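Local atomic coordinates of uncharacterized HDOD domain protein (Geobacter sulfurreducens, PDB entry 3HC1), a protein that is of unknown function but binds two iron(III) ions in an HD-type metal site, consistent with a metal-dependent phosphohydrolase of the HDOD family. Residues Phe19-Pro27 with Val157-Lys165. Residues are numbered along the deposited sequence; the frame is centred on the assembly and turned at random. Where two conformers were deposited one is given.
Sequences FMSGVDELP and VFINFFRGK
An aromatic and apolar contact, finished at one end by a cation-pi stack, joins residues 19-27, the end region of helix 9-21 and the following loop, to Phe158 and Phe162 of helix 154-162 and to Arg163, at the N-cap position of helix 164-177. Phe158 reaches into the curve of the loop, its ring sent toward Val23 and Pro27 by a chi1 of 175°. Val23 CG2 meets its CZ at 3.5 Å, Leu26 CD2 its CE1 at 3.6 Å, and Pro27 CD lies at its edge; Met20 SE stands above the ring face in a distant Met-aromatic contact, 5.2 Å from the centroid. Phe162 receives Pro27 on one face, a CH-pi contact with CD 3.7 Å from the ring centroid, and its CD1 meets Val23 CG1 at 3.9 Å. Replacing Phe162 by an alanine would probably leave that proline face uncovered and open a gap beside Val23 CG1. Bends at chi2 and chi3 fold the Arg163 chain back, laying its guanidinium over the Phe19 ring with planes 9° apart and CZ 4.3 Å from the centroid. From there NH1 makes a short but poorly aligned, weak hydrogen bond to Phe19 O (2.6 Å, 117°). Helix 193-203 backs the contact through Ala199 on Met20 and Val196 on Phe158. Ile159 CG1 passes Phe19 CE2 at 3.9 Å, and its side chain also lies close to the iron ligand His193; the contact ties the loop after helix 9-21 to helix 154-162 of the all-helical HD-type fold carrying the di-iron site.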
loop_
_atom_site.group_PDB
_atom_site.type_symbol
_atom_site.label_atom_id
_atom_site.label_comp_id
_atom_site.label_asym_id
_atom_site.label_seq_id
_atom_site.Cartn_x
_atom_site.Cartn_y
_atom_site.Cartn_z
ATOM N N PHE A 19 -7.951 7.209 20.021
ATOM C CA PHE A 19 -8.866 7.319 18.868
ATOM C C PHE A 19 -9.452 5.929 18.485
ATOM O O PHE A 19 -10.581 5.834 18.024
ATOM C CB PHE A 19 -8.094 7.903 17.659
ATOM C CG PHE A 19 -8.956 8.535 16.597
ATOM C CD1 PHE A 19 -9.508 9.804 16.788
ATOM C CD2 PHE A 19 -9.142 7.919 15.379
ATOM C CE1 PHE A 19 -10.267 10.437 15.785
ATOM C CE2 PHE A 19 -9.900 8.543 14.373
ATOM C CZ PHE A 19 -10.461 9.807 14.590
HETATM N N MSE A 20 -8.672 4.864 18.623
HETATM C CA MSE A 20 -9.226 3.533 18.320
HETATM C C MSE A 20 -10.100 2.932 19.480
HETATM O O MSE A 20 -11.096 2.261 19.226
HETATM C CB MSE A 20 -8.112 2.601 17.965
HETATM C CG MSE A 20 -7.590 2.881 16.623
HETATM SE SE MSE A 20 -5.920 1.976 16.438
HETATM C CE MSE A 20 -6.263 0.307 16.712
ATOM N N SER A 21 -9.699 3.169 20.725
ATOM C CA SER A 21 -10.516 2.874 21.951
ATOM C C SER A 21 -12.010 3.080 21.837
ATOM O O SER A 21 -12.793 2.274 22.326
ATOM C CB SER A 21 -10.095 3.784 23.111
ATOM O OG SER A 21 -8.746 3.585 23.500
ATOM N N GLY A 22 -12.413 4.188 21.238
ATOM C CA GLY A 22 -13.816 4.539 21.162
ATOM C C GLY A 22 -14.570 3.765 20.110
ATOM O O GLY A 22 -15.794 3.895 20.007
ATOM N N VAL A 23 -13.864 2.982 19.303
ATOM C CA VAL A 23 -14.518 2.110 18.331
ATOM C C VAL A 23 -14.716 0.781 19.054
ATOM O O VAL A 23 -13.777 0.222 19.631
ATOM C CB VAL A 23 -13.668 1.911 17.042
ATOM C CG1 VAL A 23 -14.318 0.909 16.069
ATOM C CG2 VAL A 23 -13.415 3.242 16.386
ATOM N N ASP A 24 -15.945 0.283 18.997
ATOM C CA ASP A 24 -16.297 -0.963 19.639
ATOM C C ASP A 24 -15.750 -2.135 18.826
ATOM O O ASP A 24 -14.871 -2.813 19.306
ATOM C CB ASP A 24 -17.808 -1.039 19.888
ATOM C CG ASP A 24 -18.189 -2.166 20.834
ATOM O OD1 ASP A 24 -17.466 -2.414 21.818
ATOM O OD2 ASP A 24 -19.202 -2.821 20.573
ATOM N N GLU A 25 -16.226 -2.354 17.602
ATOM C CA GLU A 25 -15.692 -3.446 16.757
ATOM C C GLU A 25 -14.684 -2.976 15.679
ATOM O O GLU A 25 -15.066 -2.389 14.671
ATOM C CB GLU A 25 -16.827 -4.239 16.105
ATOM C CG GLU A 25 -17.644 -5.105 17.062
ATOM C CD GLU A 25 -16.803 -5.957 17.993
ATOM O OE1 GLU A 25 -16.035 -6.823 17.515
ATOM O OE2 GLU A 25 -16.926 -5.755 19.207
ATOM N N LEU A 26 -13.419 -3.344 15.860
ATOM C CA LEU A 26 -12.319 -2.854 15.044
ATOM C C LEU A 26 -12.196 -3.725 13.825
ATOM O O LEU A 26 -12.401 -4.926 13.937
ATOM C CB LEU A 26 -11.019 -2.996 15.814
ATOM C CG LEU A 26 -10.846 -2.116 17.030
ATOM C CD1 LEU A 26 -9.556 -2.552 17.730
ATOM C CD2 LEU A 26 -10.750 -0.708 16.588
ATOM N N PRO A 27 -11.744 -3.154 12.689
ATOM C CA PRO A 27 -11.571 -4.040 11.549
ATOM C C PRO A 27 -10.529 -5.137 11.787
ATOM O O PRO A 27 -9.560 -4.965 12.567
ATOM C CB PRO A 27 -11.126 -3.096 10.432
ATOM C CG PRO A 27 -10.462 -1.968 11.127
ATOM C CD PRO A 27 -11.180 -1.821 12.444
ATOM N N VAL A 157 -8.358 3.974 5.933
ATOM C CA VAL A 157 -9.429 3.034 5.818
ATOM C C VAL A 157 -10.140 2.941 7.144
ATOM O O VAL A 157 -11.355 3.007 7.215
ATOM C CB VAL A 157 -8.967 1.619 5.356
ATOM C CG1 VAL A 157 -10.135 0.631 5.444
ATOM C CG2 VAL A 157 -8.479 1.706 3.925
ATOM N N PHE A 158 -9.372 2.842 8.215
ATOM C CA PHE A 158 -9.965 2.801 9.535
ATOM C C PHE A 158 -10.763 4.035 9.875
ATOM O O PHE A 158 -11.877 3.923 10.357
ATOM C CB PHE A 158 -8.882 2.616 10.603
ATOM C CG PHE A 158 -9.421 2.682 11.983
ATOM C CD1 PHE A 158 -10.009 1.567 12.538
ATOM C CD2 PHE A 158 -9.408 3.870 12.701
ATOM C CE1 PHE A 158 -10.530 1.627 13.811
ATOM C CE2 PHE A 158 -9.934 3.914 13.964
ATOM C CZ PHE A 158 -10.497 2.799 14.504
ATOM N N ILE A 159 -10.175 5.223 9.693
ATOM C CA ILE A 159 -10.854 6.437 10.080
ATOM C C ILE A 159 -12.132 6.611 9.218
ATOM O O ILE A 159 -13.176 7.036 9.743
ATOM C CB ILE A 159 -9.954 7.664 9.941
ATOM C CG1 ILE A 159 -8.717 7.529 10.849
ATOM C CG2 ILE A 159 -10.682 8.971 10.233
ATOM C CD1 ILE A 159 -7.733 8.633 10.611
ATOM N N ASN A 160 -12.001 6.315 7.915
ATOM C CA ASN A 160 -13.095 6.490 6.925
ATOM C C ASN A 160 -14.298 5.615 7.284
ATOM O O ASN A 160 -15.432 6.080 7.276
ATOM C CB ASN A 160 -12.611 6.189 5.494
ATOM C CG ASN A 160 -13.680 6.510 4.428
ATOM O OD1 ASN A 160 -14.367 7.553 4.483
ATOM N ND2 ASN A 160 -13.820 5.626 3.474
ATOM N N PHE A 161 -14.038 4.365 7.639
ATOM C CA PHE A 161 -15.110 3.384 7.855
ATOM C C PHE A 161 -15.580 3.377 9.316
ATOM O O PHE A 161 -16.737 3.051 9.596
ATOM C CB PHE A 161 -14.682 1.969 7.480
ATOM C CG PHE A 161 -14.625 1.671 6.002
ATOM C CD1 PHE A 161 -15.278 2.475 5.043
ATOM C CD2 PHE A 161 -13.958 0.519 5.575
ATOM C CE1 PHE A 161 -15.244 2.154 3.728
ATOM C CE2 PHE A 161 -13.927 0.184 4.225
ATOM C CZ PHE A 161 -14.575 1.008 3.306
ATOM N N PHE A 162 -14.676 3.710 10.244
ATOM C CA PHE A 162 -14.952 3.479 11.656
ATOM C C PHE A 162 -15.100 4.712 12.478
ATOM O O PHE A 162 -15.636 4.632 13.569
ATOM C CB PHE A 162 -13.925 2.522 12.264
ATOM C CG PHE A 162 -14.013 1.160 11.692
ATOM C CD1 PHE A 162 -14.860 0.215 12.264
ATOM C CD2 PHE A 162 -13.341 0.845 10.544
ATOM C CE1 PHE A 162 -14.981 -1.049 11.711
ATOM C CE2 PHE A 162 -13.460 -0.421 9.967
ATOM C CZ PHE A 162 -14.283 -1.371 10.562
ATOM N N ARG A 163 -14.597 5.825 11.993
ATOM C CA ARG A 163 -14.794 7.123 12.610
ATOM C C ARG A 163 -15.246 8.097 11.518
ATOM O O ARG A 163 -14.765 9.207 11.452
ATOM C CB ARG A 163 -13.496 7.638 13.275
ATOM C CG ARG A 163 -12.944 6.754 14.385
ATOM C CD ARG A 163 -13.884 6.621 15.536
ATOM N NE ARG A 163 -14.109 7.861 16.247
ATOM C CZ ARG A 163 -13.543 8.213 17.406
ATOM N NH1 ARG A 163 -12.669 7.420 18.035
ATOM N NH2 ARG A 163 -13.865 9.388 17.956
ATOM N N GLY A 164 -16.173 7.659 10.672
ATOM C CA GLY A 164 -16.577 8.441 9.498
ATOM C C GLY A 164 -17.174 9.789 9.836
ATOM O O GLY A 164 -16.833 10.833 9.226
ATOM N N LYS A 165 -18.064 9.757 10.829
ATOM C CA LYS A 165 -18.738 10.972 11.306
ATOM C C LYS A 165 -17.687 12.056 11.520
ATOM O O LYS A 165 -17.854 13.175 11.034
ATOM C CB LYS A 165 -19.577 10.667 12.562
ATOM C CG LYS A 165 -20.550 11.734 12.999
ATOM C CD LYS A 165 -21.608 11.188 13.999
ATOM C CE LYS A 165 -21.057 10.195 15.042
ATOM N NZ LYS A 165 -22.032 10.012 16.160
#